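Local coordinates for protein abietadiene synthase, chloroplastic (Abies grandis, PDB 3S9V) that acts as a chloroplast enzyme of the terpene synthase family, a largely helical protein with a metal-binding domain, at residues K490-E502 / P569-N581. Residues are numbered along the deposited sequence; the frame is centred on the assembly and turned at random.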
loop_
_atom_site.group_PDB
_atom_site.type_symbol
_atom_site.label_atom_id
_atom_site.label_comp_id
_atom_site.label_asym_id
_atom_site.label_seq_id
_atom_site.Cartn_x
_atom_site.Cartn_y
_atom_site.Cartn_z
ATOM N N LYS A 490 -33.200 -20.250 -4.233
ATOM C CA LYS A 490 -34.560 -20.642 -3.879
ATOM C C LYS A 490 -35.250 -21.375 -5.025
ATOM O O LYS A 490 -35.992 -22.326 -4.799
ATOM C CB LYS A 490 -35.376 -19.412 -3.475
ATOM C CG LYS A 490 -34.885 -18.765 -2.189
ATOM C CD LYS A 490 -35.642 -17.486 -1.863
ATOM C CE LYS A 490 -35.094 -16.850 -0.592
ATOM N NZ LYS A 490 -35.707 -15.526 -0.302
ATOM N N SER A 491 -34.987 -20.936 -6.251
ATOM C CA SER A 491 -35.582 -21.547 -7.436
ATOM C C SER A 491 -35.041 -22.948 -7.708
ATOM O O SER A 491 -35.682 -23.742 -8.398
ATOM C CB SER A 491 -35.332 -20.665 -8.665
ATOM O OG SER A 491 -35.889 -19.373 -8.498
ATOM N N SER A 492 -33.857 -23.244 -7.180
ATOM C CA SER A 492 -33.237 -24.554 -7.375
ATOM C C SER A 492 -33.681 -25.531 -6.300
ATOM O O SER A 492 -33.254 -26.686 -6.274
ATOM C CB SER A 492 -31.712 -24.431 -7.354
ATOM O OG SER A 492 -31.249 -23.714 -8.486
ATOM N N GLY A 493 -34.540 -25.050 -5.407
ATOM C CA GLY A 493 -35.049 -25.884 -4.338
ATOM C C GLY A 493 -33.980 -26.430 -3.419
ATOM O O GLY A 493 -34.230 -27.384 -2.685
ATOM N N PHE A 494 -32.789 -25.842 -3.444
ATOM C CA PHE A 494 -31.722 -26.323 -2.575
ATOM C C PHE A 494 -32.065 -26.087 -1.119
ATOM O O PHE A 494 -31.294 -26.428 -0.229
ATOM C CB PHE A 494 -30.390 -25.650 -2.909
ATOM C CG PHE A 494 -29.805 -26.097 -4.214
ATOM C CD1 PHE A 494 -29.850 -27.437 -4.584
ATOM C CD2 PHE A 494 -29.208 -25.184 -5.075
ATOM C CE1 PHE A 494 -29.315 -27.862 -5.790
ATOM C CE2 PHE A 494 -28.669 -25.600 -6.285
ATOM C CZ PHE A 494 -28.723 -26.942 -6.642
ATOM N N THR A 495 -33.228 -25.496 -0.883
ATOM C CA THR A 495 -33.678 -25.234 0.477
ATOM C C THR A 495 -34.014 -26.584 1.101
ATOM O O THR A 495 -34.122 -26.712 2.319
ATOM C CB THR A 495 -34.948 -24.353 0.489
ATOM O OG1 THR A 495 -34.777 -23.246 -0.408
ATOM C CG2 THR A 495 -35.208 -23.822 1.892
ATOM N N ASP A 496 -34.172 -27.588 0.243
ATOM C CA ASP A 496 -34.499 -28.948 0.660
ATOM C C ASP A 496 -33.305 -29.678 1.272
ATOM O O ASP A 496 -33.452 -30.432 2.232
ATOM C CB ASP A 496 -35.017 -29.736 -0.542
ATOM C CG ASP A 496 -36.280 -29.134 -1.133
ATOM O OD1 ASP A 496 -36.590 -29.444 -2.304
ATOM O OD2 ASP A 496 -36.966 -28.362 -0.423
ATOM N N LEU A 497 -32.123 -29.453 0.707
ATOM C CA LEU A 497 -30.901 -30.085 1.195
ATOM C C LEU A 497 -30.721 -29.822 2.686
ATOM O O LEU A 497 -30.655 -28.673 3.118
ATOM C CB LEU A 497 -29.691 -29.546 0.428
ATOM C CG LEU A 497 -29.775 -29.612 -1.098
ATOM C CD1 LEU A 497 -28.513 -29.018 -1.702
ATOM C CD2 LEU A 497 -29.965 -31.049 -1.544
ATOM N N ASN A 498 -30.631 -30.890 3.469
ATOM C CA ASN A 498 -30.475 -30.758 4.908
ATOM C C ASN A 498 -29.077 -31.113 5.391
ATOM O O ASN A 498 -28.814 -31.111 6.596
ATOM C CB ASN A 498 -31.501 -31.639 5.623
ATOM C CG ASN A 498 -31.463 -33.080 5.148
ATOM O OD1 ASN A 498 -30.418 -33.731 5.176
ATOM N ND2 ASN A 498 -32.609 -33.584 4.705
ATOM N N PHE A 499 -28.179 -31.419 4.460
ATOM C CA PHE A 499 -26.812 -31.779 4.826
ATOM C C PHE A 499 -25.848 -30.620 4.629
ATOM O O PHE A 499 -24.643 -30.759 4.856
ATOM C CB PHE A 499 -26.332 -32.972 4.003
ATOM C CG PHE A 499 -26.390 -32.748 2.524
ATOM C CD1 PHE A 499 -27.557 -33.008 1.815
ATOM C CD2 PHE A 499 -25.281 -32.261 1.839
ATOM C CE1 PHE A 499 -27.619 -32.789 0.442
ATOM C CE2 PHE A 499 -25.333 -32.036 0.466
ATOM C CZ PHE A 499 -26.503 -32.301 -0.233
ATOM N N THR A 500 -26.375 -29.479 4.203
ATOM C CA THR A 500 -25.542 -28.305 3.990
ATOM C C THR A 500 -26.277 -27.013 4.336
ATOM O O THR A 500 -27.448 -26.833 3.987
ATOM C CB THR A 500 -25.039 -28.234 2.526
ATOM O OG1 THR A 500 -24.119 -27.143 2.393
ATOM C CG2 THR A 500 -26.205 -28.038 1.559
ATOM N N ARG A 501 -25.576 -26.123 5.034
ATOM C CA ARG A 501 -26.124 -24.837 5.451
ATOM C C ARG A 501 -26.013 -23.776 4.356
ATOM O O ARG A 501 -24.922 -23.501 3.853
ATOM C CB ARG A 501 -25.403 -24.345 6.707
ATOM C CG ARG A 501 -23.891 -24.474 6.631
ATOM C CD ARG A 501 -23.206 -23.394 7.442
ATOM N NE ARG A 501 -23.546 -22.066 6.940
ATOM C CZ ARG A 501 -22.954 -20.940 7.326
ATOM N NH1 ARG A 501 -21.981 -20.974 8.226
ATOM N NH2 ARG A 501 -23.334 -19.779 6.807
ATOM N N GLU A 502 -27.153 -23.190 3.997
ATOM C CA GLU A 502 -27.220 -22.152 2.971
ATOM C C GLU A 502 -26.328 -20.972 3.364
ATOM O O GLU A 502 -26.266 -20.604 4.540
ATOM C CB GLU A 502 -28.673 -21.692 2.807
ATOM C CG GLU A 502 -28.893 -20.601 1.771
ATOM C CD GLU A 502 -28.581 -19.207 2.285
ATOM O OE1 GLU A 502 -28.607 -18.261 1.469
ATOM O OE2 GLU A 502 -28.318 -19.051 3.499
ATOM N N PRO A 569 -30.428 -41.698 -3.485
ATOM C CA PRO A 569 -31.109 -41.403 -2.226
ATOM C C PRO A 569 -31.888 -40.110 -2.457
ATOM O O PRO A 569 -31.605 -39.371 -3.406
ATOM C CB PRO A 569 -29.956 -41.189 -1.250
ATOM C CG PRO A 569 -28.888 -42.084 -1.785
ATOM C CD PRO A 569 -28.978 -41.865 -3.274
ATOM N N GLN A 570 -32.853 -39.836 -1.586
ATOM C CA GLN A 570 -33.672 -38.635 -1.690
ATOM C C GLN A 570 -32.831 -37.382 -1.913
ATOM O O GLN A 570 -32.884 -36.768 -2.978
ATOM C CB GLN A 570 -34.509 -38.465 -0.417
ATOM C CG GLN A 570 -35.296 -37.167 -0.358
ATOM C CD GLN A 570 -36.322 -37.053 -1.471
ATOM O OE1 GLN A 570 -36.951 -36.007 -1.644
ATOM N NE2 GLN A 570 -36.499 -38.131 -2.231
ATOM N N GLN A 571 -32.062 -37.018 -0.895
ATOM C CA GLN A 571 -31.202 -35.843 -0.928
ATOM C C GLN A 571 -30.227 -35.772 -2.108
ATOM O O GLN A 571 -30.076 -34.714 -2.729
ATOM C CB GLN A 571 -30.415 -35.754 0.384
ATOM C CG GLN A 571 -31.288 -35.541 1.604
ATOM C CD GLN A 571 -31.918 -34.168 1.620
ATOM O OE1 GLN A 571 -31.236 -33.163 1.827
ATOM N NE2 GLN A 571 -33.225 -34.112 1.388
ATOM N N MET A 572 -29.566 -36.883 -2.417
ATOM C CA MET A 572 -28.602 -36.902 -3.512
ATOM C C MET A 572 -29.258 -36.556 -4.854
ATOM O O MET A 572 -28.713 -35.783 -5.643
ATOM C CB MET A 572 -27.916 -38.278 -3.590
ATOM C CG MET A 572 -26.744 -38.348 -4.563
ATOM S SD MET A 572 -25.797 -39.899 -4.543
ATOM C CE MET A 572 -25.650 -40.179 -6.262
ATOM N N LYS A 573 -30.434 -37.123 -5.096
ATOM C CA LYS A 573 -31.172 -36.905 -6.337
ATOM C C LYS A 573 -31.391 -35.427 -6.590
ATOM O O LYS A 573 -31.119 -34.922 -7.678
ATOM C CB LYS A 573 -32.523 -37.619 -6.265
ATOM C CG LYS A 573 -33.411 -37.447 -7.481
ATOM C CD LYS A 573 -34.715 -38.209 -7.280
ATOM C CE LYS A 573 -35.714 -37.944 -8.394
ATOM N NZ LYS A 573 -37.013 -38.628 -8.130
ATOM N N ILE A 574 -31.900 -34.746 -5.572
ATOM C CA ILE A 574 -32.162 -33.320 -5.641
ATOM C C ILE A 574 -30.852 -32.592 -5.935
ATOM O O ILE A 574 -30.769 -31.780 -6.863
ATOM C CB ILE A 574 -32.739 -32.813 -4.295
ATOM C CG1 ILE A 574 -34.148 -33.375 -4.086
ATOM C CG2 ILE A 574 -32.749 -31.294 -4.259
ATOM C CD1 ILE A 574 -34.727 -33.046 -2.722
ATOM N N CYS A 575 -29.830 -32.895 -5.138
ATOM C CA CYS A 575 -28.532 -32.270 -5.304
ATOM C C CYS A 575 -28.054 -32.371 -6.747
ATOM O O CYS A 575 -27.674 -31.369 -7.345
ATOM C CB CYS A 575 -27.503 -32.914 -4.371
ATOM S SG CYS A 575 -25.818 -32.345 -4.663
ATOM N N PHE A 576 -28.081 -33.575 -7.309
ATOM C CA PHE A 576 -27.630 -33.769 -8.678
ATOM C C PHE A 576 -28.468 -33.020 -9.718
ATOM O O PHE A 576 -27.914 -32.326 -10.574
ATOM C CB PHE A 576 -27.602 -35.254 -9.052
ATOM C CG PHE A 576 -27.039 -35.502 -10.419
ATOM C CD1 PHE A 576 -25.683 -35.321 -10.664
ATOM C CD2 PHE A 576 -27.873 -35.831 -11.483
ATOM C CE1 PHE A 576 -25.164 -35.454 -11.951
ATOM C CE2 PHE A 576 -27.363 -35.969 -12.774
ATOM C CZ PHE A 576 -26.004 -35.776 -13.009
ATOM N N VAL A 577 -29.792 -33.168 -9.661
ATOM C CA VAL A 577 -30.662 -32.489 -10.618
ATOM C C VAL A 577 -30.281 -31.014 -10.653
ATOM O O VAL A 577 -30.127 -30.433 -11.729
ATOM C CB VAL A 577 -32.163 -32.643 -10.243
ATOM C CG1 VAL A 577 -33.027 -31.800 -11.168
ATOM C CG2 VAL A 577 -32.580 -34.108 -10.359
ATOM N N GLY A 578 -30.120 -30.423 -9.471
ATOM C CA GLY A 578 -29.725 -29.028 -9.385
ATOM C C GLY A 578 -28.362 -28.825 -10.033
ATOM O O GLY A 578 -28.168 -27.892 -10.809
ATOM N N PHE A 579 -27.421 -29.711 -9.722
ATOM C CA PHE A 579 -26.071 -29.646 -10.278
ATOM C C PHE A 579 -26.144 -29.656 -11.804
ATOM O O PHE A 579 -25.558 -28.807 -12.469
ATOM C CB PHE A 579 -25.249 -30.846 -9.781
ATOM C CG PHE A 579 -23.832 -30.886 -10.300
ATOM C CD1 PHE A 579 -22.843 -30.095 -9.733
ATOM C CD2 PHE A 579 -23.482 -31.741 -11.344
ATOM C CE1 PHE A 579 -21.527 -30.154 -10.193
ATOM C CE2 PHE A 579 -22.167 -31.806 -11.814
ATOM C CZ PHE A 579 -21.189 -31.012 -11.235
ATOM N N TYR A 580 -26.875 -30.628 -12.342
ATOM C CA TYR A 580 -27.066 -30.806 -13.783
ATOM C C TYR A 580 -27.744 -29.597 -14.449
ATOM O O TYR A 580 -27.310 -29.132 -15.506
ATOM C CB TYR A 580 -27.890 -32.083 -14.012
ATOM C CG TYR A 580 -28.291 -32.411 -15.443
ATOM C CD1 TYR A 580 -29.583 -32.139 -15.911
ATOM C CD2 TYR A 580 -27.412 -33.073 -16.298
ATOM C CE1 TYR A 580 -29.990 -32.532 -17.196
ATOM C CE2 TYR A 580 -27.806 -33.467 -17.578
ATOM C CZ TYR A 580 -29.096 -33.196 -18.020
ATOM O OH TYR A 580 -29.478 -33.604 -19.283
ATOM N N ASN A 581 -28.804 -29.085 -13.836
ATOM C CA ASN A 581 -29.495 -27.937 -14.411
ATOM C C ASN A 581 -28.607 -26.691 -14.394
ATOM O O ASN A 581 -28.555 -25.938 -15.365
ATOM C CB ASN A 581 -30.799 -27.654 -13.657
ATOM C CG ASN A 581 -31.816 -28.770 -13.814
ATOM O OD1 ASN A 581 -31.809 -29.490 -14.811
ATOM N ND2 ASN A 581 -32.706 -28.909 -12.832
#
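Q571, in the first turn of helix 570-594, reaches across to the loop at L497-F499. Its CB lies 4.1 Å from CE1 of the F499 ring. CG, turned beside the backbone N (chi1 -64°), passes the amide of N498, and the bend at chi2 (-69°) swings the carboxamide toward the loop backbone. CD sits 3.2 Å from N498 ND2, the two amide planes only 13° apart, without a hydrogen bond between the side chains. OE1 accepts the backbone N-H of N498 at 2.9 Å, the donor tilted out of the carbonyl plane; the same oxygen lies near L497 CA and at the edge of the F499 ring, whose plane stands almost perpendicular to the amide. The loop follows the long helix 461-491, which ends in a Schellman motif at G493, with positive phi, and runs on through a type I turn, G493-D496, within the alpha-helical metal-binding domain of the terpene synthase family. L497 CD2 rests 3.9 Å from I574 CG2 and also touches C575 CB, while D496 CB meets I574 CD1. One turn after I574, G578 CA receives the F494 ring, whose CZ comes to 3.6 Å, packing against the helix backbone where G578 has no side chain. Helix 521-541 packs against both segments, with I536 touching F499 and C575, and F533 meeting the rings of F494 and F579.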